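Local atomic coordinates of ABC transporter ATP-binding protein (Leptospira interrogans serovar Copenhageni, PDB entry 4HZI), a protein that probably binds and hydrolyses ATP as the nucleotide-binding subunit of an orphan ABC transporter involved in manganese utilization and tolerance. Residues E61-K73 and I237-G250. Residues are numbered along the deposited sequence; the frame is centred on the assembly and turned at random.
With SO4 (sulfate ion), chain C.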
ATOM      1  N   GLU A  61      13.901  -8.857 -21.502  1.00 25.89           N
ATOM      2  CA  GLU A  61      13.614  -9.442 -20.218  1.00 26.09           C
ATOM      3  C   GLU A  61      12.763  -8.512 -19.317  1.00 20.52           C
ATOM      4  O   GLU A  61      12.774  -7.244 -19.413  1.00 23.23           O
ATOM      5  CB  GLU A  61      14.895  -9.820 -19.455  1.00 27.97           C
ATOM      6  CG  GLU A  61      15.700 -10.898 -20.139  1.00 35.71           C
ATOM      7  CD  GLU A  61      16.820 -11.409 -19.260  1.00 41.48           C
ATOM      8  OE1 GLU A  61      17.386 -10.589 -18.471  1.00 24.73           O
ATOM      9  OE2 GLU A  61      17.133 -12.628 -19.380  1.00 40.16           O
ATOM     10  N   HIS A  62      12.026  -9.162 -18.440  1.00 20.95           N
ATOM     11  CA  HIS A  62      11.192  -8.486 -17.462  1.00 21.18           C
ATOM     12  C   HIS A  62      11.704  -8.983 -16.091  1.00 21.36           C
ATOM     13  O   HIS A  62      11.579 -10.154 -15.735  1.00 21.11           O
ATOM     14  CB  HIS A  62       9.717  -8.807 -17.751  1.00 24.60           C
ATOM     15  CG  HIS A  62       9.276  -8.253 -19.058  1.00 23.76           C
ATOM     16  ND1 HIS A  62       9.155  -6.889 -19.283  1.00 24.67           N
ATOM     17  CD2 HIS A  62       9.072  -8.854 -20.264  1.00 23.59           C
ATOM     18  CE1 HIS A  62       8.818  -6.683 -20.546  1.00 26.00           C
ATOM     19  NE2 HIS A  62       8.758  -7.860 -21.162  1.00 24.66           N
ATOM     20  N   CYS A  63      12.280  -8.045 -15.332  1.00 19.40           N
ATOM     21  CA  CYS A  63      12.937  -8.336 -14.069  1.00 19.05           C
ATOM     22  C   CYS A  63      12.225  -7.609 -12.930  1.00 20.52           C
ATOM     23  O   CYS A  63      11.890  -6.450 -13.063  1.00 22.19           O
ATOM     24  CB  CYS A  63      14.391  -7.871 -14.141  1.00 19.50           C
ATOM     25  SG  CYS A  63      15.326  -8.328 -12.648  1.00 23.66           S
ATOM     26  N   VAL A  64      11.955  -8.298 -11.840  1.00 21.22           N
ATOM     27  CA  VAL A  64      11.362  -7.677 -10.665  1.00 22.54           C
ATOM     28  C   VAL A  64      12.454  -7.407  -9.624  1.00 26.25           C
ATOM     29  O   VAL A  64      13.309  -8.264  -9.363  1.00 24.48           O
ATOM     30  CB  VAL A  64      10.364  -8.585  -9.926  1.00 27.99           C
ATOM     31  CG1 VAL A  64       9.598  -7.804  -8.827  1.00 27.15           C
ATOM     32  CG2 VAL A  64       9.424  -9.267 -10.824  1.00 36.51           C
ATOM     33  N   LEU A  65      12.371  -6.252  -8.979  1.00 21.57           N
ATOM     34  CA  LEU A  65      13.179  -5.965  -7.770  1.00 21.78           C
ATOM     35  C   LEU A  65      12.243  -6.015  -6.587  1.00 24.21           C
ATOM     36  O   LEU A  65      11.353  -5.159  -6.435  1.00 23.50           O
ATOM     37  CB  LEU A  65      13.838  -4.599  -7.899  1.00 22.62           C
ATOM     38  CG  LEU A  65      14.682  -4.029  -6.767  1.00 26.74           C
ATOM     39  CD1 LEU A  65      15.962  -4.795  -6.661  1.00 23.92           C
ATOM     40  CD2 LEU A  65      14.991  -2.538  -7.020  1.00 29.77           C
ATOM     41  N   LEU A  66      12.357  -7.074  -5.792  1.00 23.60           N
ATOM     42  CA  LEU A  66      11.498  -7.284  -4.627  1.00 19.67           C
ATOM     43  C   LEU A  66      12.316  -6.975  -3.379  1.00 22.69           C
ATOM     44  O   LEU A  66      13.402  -7.537  -3.165  1.00 22.39           O
ATOM     45  CB  LEU A  66      10.976  -8.704  -4.542  1.00 23.14           C
ATOM     46  CG  LEU A  66      10.075  -9.067  -3.360  1.00 21.11           C
ATOM     47  CD1 LEU A  66       8.707  -8.375  -3.401  1.00 21.11           C
ATOM     48  CD2 LEU A  66       9.837 -10.566  -3.219  1.00 26.20           C
ATOM     49  N   GLY A  67      11.840  -6.019  -2.588  1.00 22.42           N
ATOM     50  CA  GLY A  67      12.613  -5.665  -1.403  1.00 24.38           C
ATOM     51  C   GLY A  67      11.728  -5.295  -0.252  1.00 22.18           C
ATOM     52  O   GLY A  67      10.623  -4.896  -0.454  1.00 24.81           O
ATOM     53  N   ARG A  68      12.223  -5.456   0.960  1.00 21.61           N
ATOM     54  CA  ARG A  68      11.565  -4.951   2.161  1.00 27.48           C
ATOM     55  C   ARG A  68      11.452  -3.439   2.157  1.00 29.15           C
ATOM     56  O   ARG A  68      12.202  -2.753   1.461  1.00 23.55           O
ATOM     57  CB  ARG A  68      12.364  -5.375   3.395  1.00 34.57           C
ATOM     58  CG  ARG A  68      12.713  -6.868   3.454  1.00 39.42           C
ATOM     59  CD  ARG A  68      11.691  -7.641   4.212  1.00 37.87           C
ATOM     60  NE  ARG A  68      11.657  -7.144   5.564  1.00 34.01           N
ATOM     61  CZ  ARG A  68      12.366  -7.617   6.589  1.00 40.35           C
ATOM     62  NH1 ARG A  68      13.222  -8.654   6.454  1.00 37.33           N
ATOM     63  NH2 ARG A  68      12.209  -7.034   7.782  1.00 33.02           N
ATOM     64  N   ASN A  69      10.536  -2.861   2.935  1.00 32.32           N
ATOM     65  CA  ASN A  69      10.625  -1.385   3.017  1.00 35.48           C
ATOM     66  C   ASN A  69      11.899  -1.016   3.760  1.00 26.03           C
ATOM     67  O   ASN A  69      12.440  -1.765   4.586  1.00 27.50           O
ATOM     68  CB  ASN A  69       9.412  -0.666   3.591  1.00 44.95           C
ATOM     69  CG  ASN A  69       8.213  -0.715   2.661  1.00 46.89           C
ATOM     70  OD1 ASN A  69       8.275  -0.467   1.390  1.00 29.24           O
ATOM     71  ND2 ASN A  69       7.097  -1.074   3.274  1.00 46.39           N
ATOM     72  N   GLY A  70      12.494   0.032   3.246  1.00 29.36           N
ATOM     73  CA  GLY A  70      13.804   0.498   3.688  1.00 27.21           C
ATOM     74  C   GLY A  70      14.987  -0.236   3.102  1.00 29.82           C
ATOM     75  O   GLY A  70      16.130   0.050   3.484  1.00 28.50           O
ATOM     76  N   ALA A  71      14.788  -1.114   2.105  1.00 23.31           N
ATOM     77  CA  ALA A  71      15.892  -1.894   1.558  1.00 21.84           C
ATOM     78  C   ALA A  71      16.804  -1.124   0.637  1.00 22.00           C
ATOM     79  O   ALA A  71      17.847  -1.619   0.268  1.00 24.87           O
ATOM     80  CB  ALA A  71      15.363  -3.154   0.797  1.00 21.58           C
ATOM     81  N   GLY A  72      16.401   0.079   0.215  1.00 24.67           N
ATOM     82  CA  GLY A  72      17.156   0.828  -0.736  1.00 24.16           C
ATOM     83  C   GLY A  72      16.616   0.874  -2.142  1.00 21.82           C
ATOM     84  O   GLY A  72      17.333   1.269  -3.058  1.00 23.92           O
ATOM     85  N   LYS A  73      15.389   0.383  -2.345  1.00 24.54           N
ATOM     86  CA  LYS A  73      14.846   0.312  -3.675  1.00 25.32           C
ATOM     87  C   LYS A  73      14.769   1.706  -4.366  1.00 23.85           C
ATOM     88  O   LYS A  73      15.140   1.826  -5.543  1.00 25.04           O
ATOM     89  CB  LYS A  73      13.452  -0.303  -3.627  1.00 26.01           C
ATOM     90  CG  LYS A  73      13.533  -1.778  -3.209  1.00 27.68           C
ATOM     91  CD  LYS A  73      12.217  -2.492  -3.381  1.00 27.94           C
ATOM     92  CE  LYS A  73      11.096  -1.741  -2.778  1.00 29.86           C
ATOM     93  NZ  LYS A  73      11.192  -1.628  -1.309  1.00 29.63           N
ATOM     94  N   ILE A 237       2.949  -8.833  -8.701  1.00 27.38           N
ATOM     95  CA  ILE A 237       3.895  -9.144  -9.789  1.00 24.07           C
ATOM     96  C   ILE A 237       3.187  -9.926 -10.885  1.00 24.47           C
ATOM     97  O   ILE A 237       2.822 -11.060 -10.670  1.00 24.28           O
ATOM     98  CB  ILE A 237       5.076 -10.007  -9.285  1.00 27.05           C
ATOM     99  CG1 ILE A 237       5.858  -9.233  -8.216  1.00 25.20           C
ATOM    100  CG2 ILE A 237       5.993 -10.331 -10.434  1.00 25.09           C
ATOM    101  CD1 ILE A 237       6.842 -10.045  -7.431  1.00 27.22           C
ATOM    102  N   PRO A 238       3.083  -9.362 -12.090  1.00 26.91           N
ATOM    103  CA  PRO A 238       2.441 -10.124 -13.167  1.00 32.24           C
ATOM    104  C   PRO A 238       3.227 -11.352 -13.598  1.00 33.19           C
ATOM    105  O   PRO A 238       4.459 -11.428 -13.445  1.00 26.81           O
ATOM    106  CB  PRO A 238       2.421  -9.153 -14.348  1.00 31.84           C
ATOM    107  CG  PRO A 238       2.875  -7.865 -13.872  1.00 26.76           C
ATOM    108  CD  PRO A 238       3.431  -7.995 -12.480  1.00 29.20           C
ATOM    109  N   ASP A 239       2.530 -12.271 -14.250  1.00 31.80           N
ATOM    110  CA  ASP A 239       3.136 -13.513 -14.696  1.00 30.90           C
ATOM    111  C   ASP A 239       4.276 -13.423 -15.698  1.00 27.53           C
ATOM    112  O   ASP A 239       5.062 -14.358 -15.801  1.00 29.33           O
ATOM    113  CB  ASP A 239       2.049 -14.454 -15.273  1.00 43.74           C
ATOM    114  CG  ASP A 239       1.487 -13.988 -16.651  1.00 51.75           C
ATOM    115  OD1 ASP A 239       1.728 -12.840 -17.124  1.00 43.39           O
ATOM    116  OD2 ASP A 239       0.767 -14.808 -17.271  1.00 63.45           O
ATOM    117  N   PHE A 240       4.406 -12.343 -16.452  1.00 24.64           N
ATOM    118  CA  PHE A 240       5.469 -12.320 -17.457  1.00 25.70           C
ATOM    119  C   PHE A 240       6.879 -11.949 -16.906  1.00 25.70           C
ATOM    120  O   PHE A 240       7.833 -11.934 -17.628  1.00 24.84           O
ATOM    121  CB  PHE A 240       5.105 -11.465 -18.659  1.00 24.26           C
ATOM    122  CG  PHE A 240       4.852 -10.039 -18.372  1.00 24.97           C
ATOM    123  CD1 PHE A 240       5.904  -9.121 -18.289  1.00 26.14           C
ATOM    124  CD2 PHE A 240       3.575  -9.574 -18.234  1.00 26.85           C
ATOM    125  CE1 PHE A 240       5.668  -7.787 -18.033  1.00 26.89           C
ATOM    126  CE2 PHE A 240       3.322  -8.239 -17.963  1.00 25.84           C
ATOM    127  CZ  PHE A 240       4.370  -7.329 -17.844  1.00 29.79           C
ATOM    128  N   TYR A 241       6.963 -11.630 -15.629  1.00 23.51           N
ATOM    129  CA  TYR A 241       8.259 -11.391 -14.962  1.00 24.34           C
ATOM    130  C   TYR A 241       8.986 -12.704 -14.781  1.00 23.31           C
ATOM    131  O   TYR A 241       8.509 -13.628 -14.115  1.00 25.88           O
ATOM    132  CB  TYR A 241       8.070 -10.599 -13.635  1.00 24.59           C
ATOM    133  CG  TYR A 241       7.887  -9.163 -14.025  1.00 22.55           C
ATOM    134  CD1 TYR A 241       8.979  -8.345 -14.304  1.00 20.87           C
ATOM    135  CD2 TYR A 241       6.605  -8.643 -14.240  1.00 22.09           C
ATOM    136  CE1 TYR A 241       8.792  -7.052 -14.796  1.00 22.02           C
ATOM    137  CE2 TYR A 241       6.423  -7.360 -14.738  1.00 21.28           C
ATOM    138  CZ  TYR A 241       7.480  -6.564 -15.012  1.00 20.98           C
ATOM    139  OH  TYR A 241       7.234  -5.277 -15.520  1.00 24.53           O
ATOM    140  N   SER A 242      10.136 -12.818 -15.416  1.00 23.80           N
ATOM    141  CA  SER A 242      10.859 -14.094 -15.422  1.00 25.03           C
ATOM    142  C   SER A 242      12.145 -14.128 -14.581  1.00 25.02           C
ATOM    143  O   SER A 242      12.721 -15.198 -14.364  1.00 21.29           O
ATOM    144  CB  SER A 242      11.222 -14.427 -16.873  1.00 23.70           C
ATOM    145  OG  SER A 242      12.242 -13.560 -17.357  1.00 27.96           O
ATOM    146  N   LYS A 243      12.613 -12.965 -14.138  1.00 23.50           N
ATOM    147  CA  LYS A 243      13.883 -12.827 -13.376  1.00 26.10           C
ATOM    148  C   LYS A 243      13.574 -11.955 -12.180  1.00 21.57           C
ATOM    149  O   LYS A 243      12.651 -11.124 -12.240  1.00 20.95           O
ATOM    150  CB  LYS A 243      14.935 -12.076 -14.175  1.00 31.80           C
ATOM    151  CG  LYS A 243      15.326 -12.666 -15.511  1.00 43.55           C
ATOM    152  CD  LYS A 243      16.245 -13.852 -15.309  1.00 46.02           C
ATOM    153  CE  LYS A 243      17.638 -13.400 -14.910  1.00 51.87           C
ATOM    154  NZ  LYS A 243      18.662 -14.239 -15.593  1.00 57.43           N
ATOM    155  N   ALA A 244      14.355 -12.092 -11.112  1.00 21.44           N
ATOM    156  CA  ALA A 244      14.152 -11.225  -9.946  1.00 20.97           C
ATOM    157  C   ALA A 244      15.492 -10.937  -9.281  1.00 26.09           C
ATOM    158  O   ALA A 244      16.496 -11.675  -9.419  1.00 21.93           O
ATOM    159  CB  ALA A 244      13.213 -11.841  -8.972  1.00 20.99           C
ATOM    160  N   VAL A 245      15.476  -9.839  -8.561  1.00 23.75           N
ATOM    161  CA  VAL A 245      16.541  -9.455  -7.672  1.00 23.35           C
ATOM    162  C   VAL A 245      15.873  -9.237  -6.313  1.00 24.42           C
ATOM    163  O   VAL A 245      14.892  -8.472  -6.220  1.00 22.85           O
ATOM    164  CB  VAL A 245      17.146  -8.102  -8.132  1.00 25.23           C
ATOM    165  CG1 VAL A 245      18.210  -7.593  -7.150  1.00 25.88           C
ATOM    166  CG2 VAL A 245      17.742  -8.190  -9.509  1.00 28.72           C
ATOM    167  N   LEU A 246      16.391  -9.857  -5.254  1.00 23.60           N
ATOM    168  CA  LEU A 246      15.836  -9.737  -3.915  1.00 21.20           C
ATOM    169  C   LEU A 246      16.810  -8.813  -3.147  1.00 21.52           C
ATOM    170  O   LEU A 246      18.023  -9.041  -3.187  1.00 22.06           O
ATOM    171  CB  LEU A 246      15.786 -11.083  -3.197  1.00 25.62           C
ATOM    172  CG  LEU A 246      15.021 -12.218  -3.860  1.00 27.23           C
ATOM    173  CD1 LEU A 246      15.051 -13.441  -2.952  1.00 28.33           C
ATOM    174  CD2 LEU A 246      13.567 -11.874  -4.198  1.00 26.06           C
ATOM    175  N   LEU A 247      16.265  -7.727  -2.597  1.00 27.26           N
ATOM    176  CA  LEU A 247      17.052  -6.670  -1.992  1.00 22.22           C
ATOM    177  C   LEU A 247      16.668  -6.501  -0.532  1.00 20.52           C
ATOM    178  O   LEU A 247      15.503  -6.397  -0.194  1.00 24.82           O
ATOM    179  CB  LEU A 247      16.803  -5.329  -2.707  1.00 26.53           C
ATOM    180  CG  LEU A 247      17.889  -4.272  -2.515  1.00 23.05           C
ATOM    181  CD1 LEU A 247      19.187  -4.473  -3.271  1.00 25.08           C
ATOM    182  CD2 LEU A 247      17.327  -2.873  -2.805  1.00 25.58           C
ATOM    183  N   LYS A 248      17.687  -6.457   0.331  1.00 24.41           N
ATOM    184  CA  LYS A 248      17.507  -6.377   1.765  1.00 24.95           C
ATOM    185  C   LYS A 248      18.683  -5.584   2.355  1.00 21.39           C
ATOM    186  O   LYS A 248      19.837  -5.944   2.166  1.00 23.90           O
ATOM    187  CB  LYS A 248      17.522  -7.782   2.337  1.00 30.22           C
ATOM    188  CG  LYS A 248      17.212  -7.883   3.811  1.00 32.20           C
ATOM    189  CD  LYS A 248      17.592  -9.311   4.249  1.00 35.19           C
ATOM    190  CE  LYS A 248      17.085  -9.624   5.636  1.00 40.32           C
ATOM    191  NZ  LYS A 248      17.520 -11.000   6.001  1.00 38.96           N
ATOM    192  N   GLU A 249      18.346  -4.448   2.948  1.00 27.42           N
ATOM    193  CA  GLU A 249      19.397  -3.575   3.585  1.00 27.97           C
ATOM    194  C   GLU A 249      20.512  -3.204   2.614  1.00 27.20           C
ATOM    195  O   GLU A 249      21.690  -3.265   2.913  1.00 25.72           O
ATOM    196  CB  GLU A 249      19.905  -4.267   4.839  1.00 34.61           C
ATOM    197  CG  GLU A 249      18.874  -4.337   5.949  1.00 42.48           C
ATOM    198  CD  GLU A 249      18.968  -3.169   6.930  1.00 63.49           C
ATOM    199  OE1 GLU A 249      18.606  -2.018   6.566  1.00 72.17           O
ATOM    200  OE2 GLU A 249      19.413  -3.409   8.076  1.00 75.68           O
ATOM    201  N   GLY A 250      20.131  -2.828   1.396  1.00 23.99           N
ATOM    202  CA  GLY A 250      21.058  -2.494   0.351  1.00 23.13           C
ATOM    203  C   GLY A 250      21.873  -3.565  -0.320  1.00 23.73           C
ATOM    204  O   GLY A 250      22.768  -3.260  -1.104  1.00 22.80           O
TER
HETATM  205  S   SO4 C 301      13.049   1.461  -0.024  1.00 31.84           S
HETATM  206  O1  SO4 C 301      14.284   1.945   0.647  1.00 27.78           O
HETATM  207  O2  SO4 C 301      13.307   0.051  -0.407  1.00 25.44           O
HETATM  208  O3  SO4 C 301      12.817   2.182  -1.275  1.00 30.34           O
HETATM  209  O4  SO4 C 301      12.017   1.585   0.955  1.00 34.50           O
HETATM  210  O   HOH W   1      19.200 -13.961 -18.480  1.00 44.84           O
HETATM  211  O   HOH W   2      14.530 -14.474 -17.951  1.00 50.13           O
HETATM  212  O   HOH W   3      11.482 -12.050 -19.355  1.00 27.65           O
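Val64 and Leu66 bond through their backbones to Lys243, Val245 and Leu247, pairing two parallel strands in the core sheet of an ABC ATPase, where strand 62-67 runs into a probable Walker A P-loop. Val245 N reaches Val64 O at 2.8 Å, and Leu66 N returns to Val245 O. Side chains pair on both faces: Leu65 CD1 lies 3.6 Å from Val245 CG1, while Leu66 and Leu246 run side by side and meet through their CD2 methyls. At the strand start, Tyr241 CB presses on Val64 CG2, and the His62 ring turns its edge to the face of Tyr241; the edge of Phe240 meets the face of His62 in a T-shaped stack, their planes at 80°. Ser227 OG, on the neighbouring strand 227-231, bonds both His62 ND1 and Tyr241 OH. Beyond Gly67 the loop curls round a sulfate, probably standing where a nucleotide phosphate would bind, which accepts bonds from the amides of Gly70, Gly72, Lys73 and, just beyond, Ser74. Two bends near the end of the Lys73 chain (chi3 -49°, chi4 -65°) fold NZ back to 2.8 Å from sulfate O2. Just past strand 243-248, Gly250 N donates to Ala71 O at 2.8 Å, and Leu247 CD2 lies 3.4 Å from that same oxygen.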